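Local coordinates for protein virC2 (Agrobacterium tumefaciens, PDB 2RH3) that probably binds DNA through its C-terminal ribbon-helix-helix domain, the part described here, and enhances T-DNA transfer and virulence, at residues V3-A7 / F100-T106; I17-L21 / S30-I34; A54-Y58 / T106-C111. One frame throughout, in Å; residues are numbered along the deposited sequence. Where two conformers were deposited one is given.

Contact 1 (V3-A7 / F100-T106); sequences VFLSA and FGHKLAT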
# COMPACT_ATOMS: atom_id res chain seq x y z
N VAL A 3 -3.95 -4.37 -12.34
CA VAL A 3 -4.52 -3.34 -11.49
C VAL A 3 -3.51 -2.21 -11.33
O VAL A 3 -2.34 -2.44 -11.01
CB VAL A 3 -4.93 -3.92 -10.10
CG1 VAL A 3 -5.41 -2.82 -9.15
CG2 VAL A 3 -6.01 -4.98 -10.27
N PHE A 4 -3.97 -0.99 -11.59
CA PHE A 4 -3.13 0.18 -11.42
C PHE A 4 -3.26 0.70 -10.00
O PHE A 4 -4.37 0.74 -9.44
CB PHE A 4 -3.44 1.23 -12.50
CG PHE A 4 -3.10 0.77 -13.89
CD1 PHE A 4 -1.82 0.98 -14.42
CD2 PHE A 4 -4.04 0.09 -14.67
CE1 PHE A 4 -1.50 0.53 -15.71
CE2 PHE A 4 -3.73 -0.36 -15.95
CZ PHE A 4 -2.45 -0.14 -16.47
N LEU A 5 -2.12 1.05 -9.41
CA LEU A 5 -1.98 1.33 -7.98
C LEU A 5 -1.23 2.64 -7.75
O LEU A 5 -0.44 3.07 -8.58
CB LEU A 5 -1.18 0.20 -7.33
CG LEU A 5 -1.68 -1.23 -7.60
CD1 LEU A 5 -0.50 -2.20 -7.62
CD2 LEU A 5 -2.72 -1.64 -6.56
N SER A 6 -1.48 3.26 -6.60
CA SER A 6 -0.79 4.49 -6.24
C SER A 6 -0.74 4.63 -4.74
O SER A 6 -1.64 4.18 -4.03
CB SER A 6 -1.47 5.71 -6.88
OG SER A 6 -2.80 5.86 -6.42
N ALA A 7 0.33 5.25 -4.24
CA ALA A 7 0.50 5.46 -2.81
C ALA A 7 1.45 6.60 -2.53
O ALA A 7 2.28 6.94 -3.37
CB ALA A 7 1.00 4.19 -2.14
N PHE A 100 -9.82 3.11 -6.50
CA PHE A 100 -9.69 1.75 -5.98
C PHE A 100 -8.23 1.32 -5.80
O PHE A 100 -7.86 0.78 -4.75
CB PHE A 100 -10.47 0.73 -6.85
CG PHE A 100 -10.15 -0.70 -6.53
CD1 PHE A 100 -9.40 -1.48 -7.41
CD2 PHE A 100 -10.56 -1.27 -5.32
CE1 PHE A 100 -9.07 -2.80 -7.10
CE2 PHE A 100 -10.25 -2.60 -5.01
CZ PHE A 100 -9.50 -3.37 -5.90
N GLY A 101 -7.41 1.59 -6.82
CA GLY A 101 -5.97 1.25 -6.77
C GLY A 101 -5.21 1.98 -5.67
O GLY A 101 -4.29 1.43 -5.06
N HIS A 102 -5.60 3.22 -5.41
CA HIS A 102 -5.03 3.97 -4.30
C HIS A 102 -5.39 3.33 -2.97
O HIS A 102 -4.53 3.16 -2.11
CB HIS A 102 -5.49 5.43 -4.32
CG HIS A 102 -4.93 6.25 -3.20
ND1 HIS A 102 -3.61 6.64 -3.14
CD2 HIS A 102 -5.53 6.78 -2.11
CE1 HIS A 102 -3.42 7.36 -2.05
NE2 HIS A 102 -4.56 7.45 -1.40
N LYS A 103 -6.66 2.93 -2.83
CA LYS A 103 -7.14 2.29 -1.60
C LYS A 103 -6.43 0.97 -1.36
O LYS A 103 -6.01 0.66 -0.23
CB LYS A 103 -8.67 2.06 -1.66
CG LYS A 103 -9.45 3.34 -1.51
CD LYS A 103 -10.94 3.04 -1.34
CE LYS A 103 -11.79 4.29 -1.48
NZ LYS A 103 -11.51 5.30 -0.42
N LEU A 104 -6.29 0.19 -2.44
CA LEU A 104 -5.67 -1.13 -2.36
C LEU A 104 -4.19 -1.02 -1.98
O LEU A 104 -3.74 -1.68 -1.04
CB LEU A 104 -5.83 -1.89 -3.68
CG LEU A 104 -5.26 -3.32 -3.73
CD1 LEU A 104 -5.87 -4.19 -2.64
CD2 LEU A 104 -5.44 -3.96 -5.09
N ALA A 105 -3.45 -0.17 -2.70
CA ALA A 105 -2.02 0.01 -2.39
C ALA A 105 -1.80 0.55 -0.99
O ALA A 105 -0.93 0.07 -0.25
CB ALA A 105 -1.36 0.92 -3.42
N THR A 106 -2.61 1.54 -0.62
CA THR A 106 -2.48 2.17 0.69
C THR A 106 -2.73 1.17 1.83
O THR A 106 -1.99 1.15 2.81
CB THR A 106 -3.36 3.44 0.79
OG1 THR A 106 -2.90 4.40 -0.18
CG2 THR A 106 -3.30 4.04 2.19
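Strand 3-7 lies across helix 100-106, with 5.8 Å between the axes and 64° between their directions. Gly101 makes this closeness possible. A CB there would collide with Phe4 O; instead Gly101 CA sits 3.2 Å from Phe4 O in a CA-H...O contact. Ser6 O is held loosely. His102 ND1 gives it a weak hydrogen bond of 3.3 Å, and His102 CA lies 3.4 Å away as a CA-H...O donor. Ser6 OG and His102 ND1 form a second weak hydrogen bond of 3.5 Å. The helix mostly satisfies itself. Gly101 O accepts from Ala105 N at 3.0 Å, and His102 O takes both Thr106 N at 2.9 Å and Thr106 OG1 at 2.8 Å. The strand's backbone hydrogen bonds go to strand 71-76, pairing Val3, Leu5 and Ala7 with Arg75, Thr73 and Val71. Apolar packing fills the rest: Leu5 CD2 meets Leu104 CD2 at 3.9 Å, and Leu5 CB meets Ala105 CB at 4.0 Å. Phe4 points its CA-to-CB bond away. A two-stranded ribbon backed by the last helix of the other repeat is characteristic of the ribbon-helix-helix fold.

Contact 2 (I17-L21 / S30-I34); sequences IYDNL and SLQMI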
# COMPACT_ATOMS: atom_id res chain seq x y z
N ILE A 17 12.05 0.49 7.73
CA ILE A 17 12.48 -0.01 6.43
C ILE A 17 12.53 1.10 5.39
O ILE A 17 13.53 1.27 4.68
CB ILE A 17 11.63 -1.21 5.95
CG1 ILE A 17 12.00 -2.45 6.77
CG2 ILE A 17 11.89 -1.50 4.46
CD1 ILE A 17 11.05 -3.64 6.60
N TYR A 18 11.46 1.89 5.31
CA TYR A 18 11.39 2.95 4.32
C TYR A 18 12.47 4.01 4.61
O TYR A 18 13.21 4.44 3.71
CB TYR A 18 10.00 3.61 4.32
CG TYR A 18 9.93 4.78 3.38
CD1 TYR A 18 9.82 4.57 2.00
CD2 TYR A 18 10.01 6.09 3.86
CE1 TYR A 18 9.78 5.65 1.12
CE2 TYR A 18 9.96 7.17 2.99
CZ TYR A 18 9.86 6.94 1.63
OH TYR A 18 9.85 8.00 0.75
N ASP A 19 12.55 4.42 5.88
CA ASP A 19 13.54 5.43 6.27
C ASP A 19 14.97 5.01 5.94
O ASP A 19 15.79 5.86 5.59
CB ASP A 19 13.42 5.75 7.77
CG ASP A 19 12.11 6.45 8.14
OD1 ASP A 19 11.30 6.84 7.27
OD2 ASP A 19 11.88 6.60 9.37
N ASN A 20 15.30 3.73 6.06
CA ASN A 20 16.61 3.25 5.68
C ASN A 20 16.79 3.17 4.16
O ASN A 20 17.89 3.45 3.64
CB ASN A 20 16.87 1.88 6.31
CG ASN A 20 18.27 1.40 6.09
OD1 ASN A 20 19.25 2.06 6.46
ND2 ASN A 20 18.39 0.24 5.44
N LEU A 21 15.74 2.76 3.44
CA LEU A 21 15.85 2.68 1.99
C LEU A 21 16.17 4.03 1.38
O LEU A 21 16.99 4.12 0.46
CB LEU A 21 14.59 2.06 1.36
CG LEU A 21 14.47 0.54 1.56
CD1 LEU A 21 13.14 0.01 1.09
CD2 LEU A 21 15.59 -0.24 0.88
N SER A 30 12.15 3.39 -3.43
CA SER A 30 12.03 2.78 -2.10
C SER A 30 10.60 2.28 -1.87
O SER A 30 10.40 1.15 -1.39
CB SER A 30 12.46 3.77 -1.02
OG SER A 30 13.83 4.12 -1.17
N LEU A 31 9.61 3.12 -2.18
CA LEU A 31 8.21 2.73 -1.95
C LEU A 31 7.80 1.57 -2.87
O LEU A 31 7.05 0.69 -2.45
CB LEU A 31 7.25 3.92 -2.06
CG LEU A 31 5.90 3.70 -1.35
CD1 LEU A 31 6.10 3.45 0.15
CD2 LEU A 31 4.96 4.86 -1.59
N GLN A 32 8.31 1.58 -4.09
CA GLN A 32 8.01 0.53 -5.06
C GLN A 32 8.55 -0.82 -4.60
O GLN A 32 7.88 -1.85 -4.75
CB GLN A 32 8.55 0.90 -6.44
CG GLN A 32 7.62 1.81 -7.23
CD GLN A 32 8.32 2.57 -8.35
OE1 GLN A 32 9.53 2.43 -8.56
NE2 GLN A 32 7.56 3.39 -9.06
N MET A 33 9.76 -0.80 -4.02
CA MET A 33 10.39 -2.01 -3.44
C MET A 33 9.51 -2.59 -2.34
O MET A 33 9.23 -3.80 -2.32
CB MET A 33 11.79 -1.69 -2.89
CG MET A 33 12.82 -1.43 -4.00
SD MET A 33 14.34 -0.76 -3.34
CE MET A 33 14.95 -2.20 -2.44
N ILE A 34 9.07 -1.71 -1.43
CA ILE A 34 8.20 -2.14 -0.34
C ILE A 34 6.86 -2.65 -0.86
O ILE A 34 6.41 -3.71 -0.43
CB ILE A 34 7.98 -1.03 0.70
CG1 ILE A 34 9.32 -0.66 1.37
CG2 ILE A 34 6.99 -1.53 1.77
CD1 ILE A 34 9.25 0.59 2.26
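Tyr18 reaches across to helix 30-34 and overlaps three of its residues. Its CB lies 3.7 Å from Ile34 CD1, its CE1 is 3.9 Å from Ser30 CB, and its CD1 is 4.3 Å from Leu31 CD1. Ile34 CD1 and the backbone N of Leu31 both approach the edge of the ring, near its plane. Leu21, one turn on, covers the other part of the interface. Its CB comes within 3.3 Å of Ser30 OG, its CD1 is 3.9 Å from Ile34 CG1, and its CD2 is 3.9 Å from Met33 CE. Ile17 adds a lighter contact, CG2 to Ile34 CD1 at 4.0 Å. Ile34 therefore meets all three residues that helix 17-21 sends across.

No hydrogen bond joins the segments. The Ser30 hydroxyl faces Leu21 but is hydrogen-bonded to Ser26 O, just ahead of the helix, so it can sit against an apolar side chain. The two short axes stay 9.8 Å apart and cross at 138°, obliquely and nearer antiparallel than parallel. This is the helix-helix part of the first ribbon-helix-helix repeat. Pro9 and Pro10 pack on Tyr18. Helix 97-118 packs against both helices, with Phe112 touching Ile17 and Ile34 and with Leu109 against Leu31 and Ile34. Val71 of strand 71-76 borders Leu31.

Contact 3 (A54-Y58 / T106-C111); sequences APKSY and TAALAC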
# COMPACT_ATOMS: atom_id res chain seq x y z
N ALA A 54 -7.38 -5.57 8.50
CA ALA A 54 -6.10 -4.90 8.45
C ALA A 54 -6.26 -3.37 8.38
O ALA A 54 -7.29 -2.87 7.91
CB ALA A 54 -5.31 -5.42 7.27
N PRO A 55 -5.26 -2.62 8.88
CA PRO A 55 -5.26 -1.14 8.82
C PRO A 55 -5.47 -0.61 7.41
O PRO A 55 -5.04 -1.24 6.44
CB PRO A 55 -3.85 -0.77 9.30
CG PRO A 55 -3.38 -1.92 10.09
CD PRO A 55 -4.04 -3.15 9.53
N LYS A 56 -6.11 0.55 7.29
CA LYS A 56 -6.49 1.09 5.98
C LYS A 56 -5.50 2.13 5.45
O LYS A 56 -5.31 2.26 4.24
CB LYS A 56 -7.91 1.70 6.05
CG LYS A 56 -9.01 0.67 6.26
CD LYS A 56 -9.54 0.14 4.93
CE LYS A 56 -10.38 -1.10 5.14
NZ LYS A 56 -9.53 -2.30 5.34
N SER A 57 -4.87 2.86 6.37
CA SER A 57 -3.93 3.92 6.00
C SER A 57 -2.85 4.13 7.06
O SER A 57 -2.81 3.45 8.08
CB SER A 57 -4.69 5.24 5.76
OG SER A 57 -5.45 5.58 6.91
N TYR A 58 -1.98 5.11 6.80
CA TYR A 58 -0.82 5.39 7.63
C TYR A 58 -0.49 6.88 7.58
O TYR A 58 -0.92 7.57 6.64
CB TYR A 58 0.40 4.57 7.16
CG TYR A 58 0.64 4.67 5.67
CD1 TYR A 58 1.45 5.70 5.13
CD2 TYR A 58 0.05 3.76 4.79
CE1 TYR A 58 1.65 5.81 3.77
CE2 TYR A 58 0.23 3.87 3.42
CZ TYR A 58 1.06 4.88 2.91
OH TYR A 58 1.27 4.99 1.56
N THR A 106 -2.61 1.54 -0.62
CA THR A 106 -2.48 2.17 0.69
C THR A 106 -2.73 1.17 1.83
O THR A 106 -1.99 1.15 2.81
CB THR A 106 -3.36 3.44 0.79
OG1 THR A 106 -2.90 4.40 -0.18
CG2 THR A 106 -3.30 4.04 2.19
N ALA A 107 -3.76 0.33 1.68
CA ALA A 107 -4.04 -0.72 2.66
C ALA A 107 -2.92 -1.74 2.75
O ALA A 107 -2.55 -2.16 3.84
CB ALA A 107 -5.37 -1.42 2.34
N ALA A 108 -2.39 -2.15 1.60
CA ALA A 108 -1.30 -3.13 1.55
C ALA A 108 -0.08 -2.59 2.32
O ALA A 108 0.54 -3.30 3.12
CB ALA A 108 -0.96 -3.44 0.11
N LEU A 109 0.23 -1.33 2.10
CA LEU A 109 1.35 -0.69 2.80
C LEU A 109 1.06 -0.50 4.28
O LEU A 109 1.93 -0.72 5.11
CB LEU A 109 1.70 0.63 2.12
CG LEU A 109 2.38 0.52 0.76
CD1 LEU A 109 2.35 1.89 0.07
CD2 LEU A 109 3.82 0.00 0.89
N ALA A 110 -0.16 -0.06 4.60
CA ALA A 110 -0.55 0.12 5.98
C ALA A 110 -0.34 -1.17 6.78
O ALA A 110 0.11 -1.13 7.91
CB ALA A 110 -2.00 0.58 6.06
N CYS A 111 -0.67 -2.30 6.15
CA CYS A 111 -0.49 -3.64 6.71
C CYS A 111 1.00 -4.00 6.92
O CYS A 111 1.37 -4.54 7.96
CB CYS A 111 -1.17 -4.66 5.79
SG CYS A 111 -1.26 -6.32 6.45
O HOH W 1 -4.59 -3.23 4.96
O HOH W 2 -0.96 6.22 0.24
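Thr106 meets the loop first. Its CG2 lies 3.4 Å from Lys56 O and 3.7 Å from Tyr58 CE2. Its OG1 is bonded to His102 O, and water 2 donates to it at 2.7 Å and to Tyr58 OH at 2.9 Å. Tyr58 OH is also hydrogen-bonded to Arg8 O. Next, Ala107 CA makes a long CA-H...O contact of 3.6 Å with Lys56 O. Ala107 O and Pro55 O, both acceptors, are bridged by water 1, at 2.6 Å and 2.5 Å. Segment 54-58 belongs to the irregular linker that joins the two ribbon-helix-helix repeats of this single chain, and here it runs over the last helix of the second repeat. Leu109 follows, its CD1 3.6 Å from Tyr58 OH and its CB 3.8 Å from Tyr58 CE2. Ala110 is small enough to let the linker come close: its CB is 3.6 Å from both Pro55 O and Ser57 O, and 4.0 Å from Pro55 CB. At Cys111, SG reaches Ala54 CB at 4.2 Å, beside Met45 of helix 27-47.

The chain starts with strand 2-7, which waits for helix 97-118, near the C-terminal end, to form contact 1. That contact closes the widest loop. Contact 2 closes a short one soon after, joining helix 16-21 to the start of helix 27-47, and lies wholly within the span of contact 1. From the linker, contact 3 closes a loop that holds strand 71-76 and helix 79-89, and also ends on helix 97-118. Contacts 1 and 3 cross along the chain and share Thr106, while contacts 2 and 3 stand in series. In space they meet: Ala7 CB is 3.5 Å from Leu109 CD1, and Ile34 CG2 is 3.6 Å from Leu109 CD2. Strand 2-7, helix 27-47 and the linker thus all pack on helix 97-118.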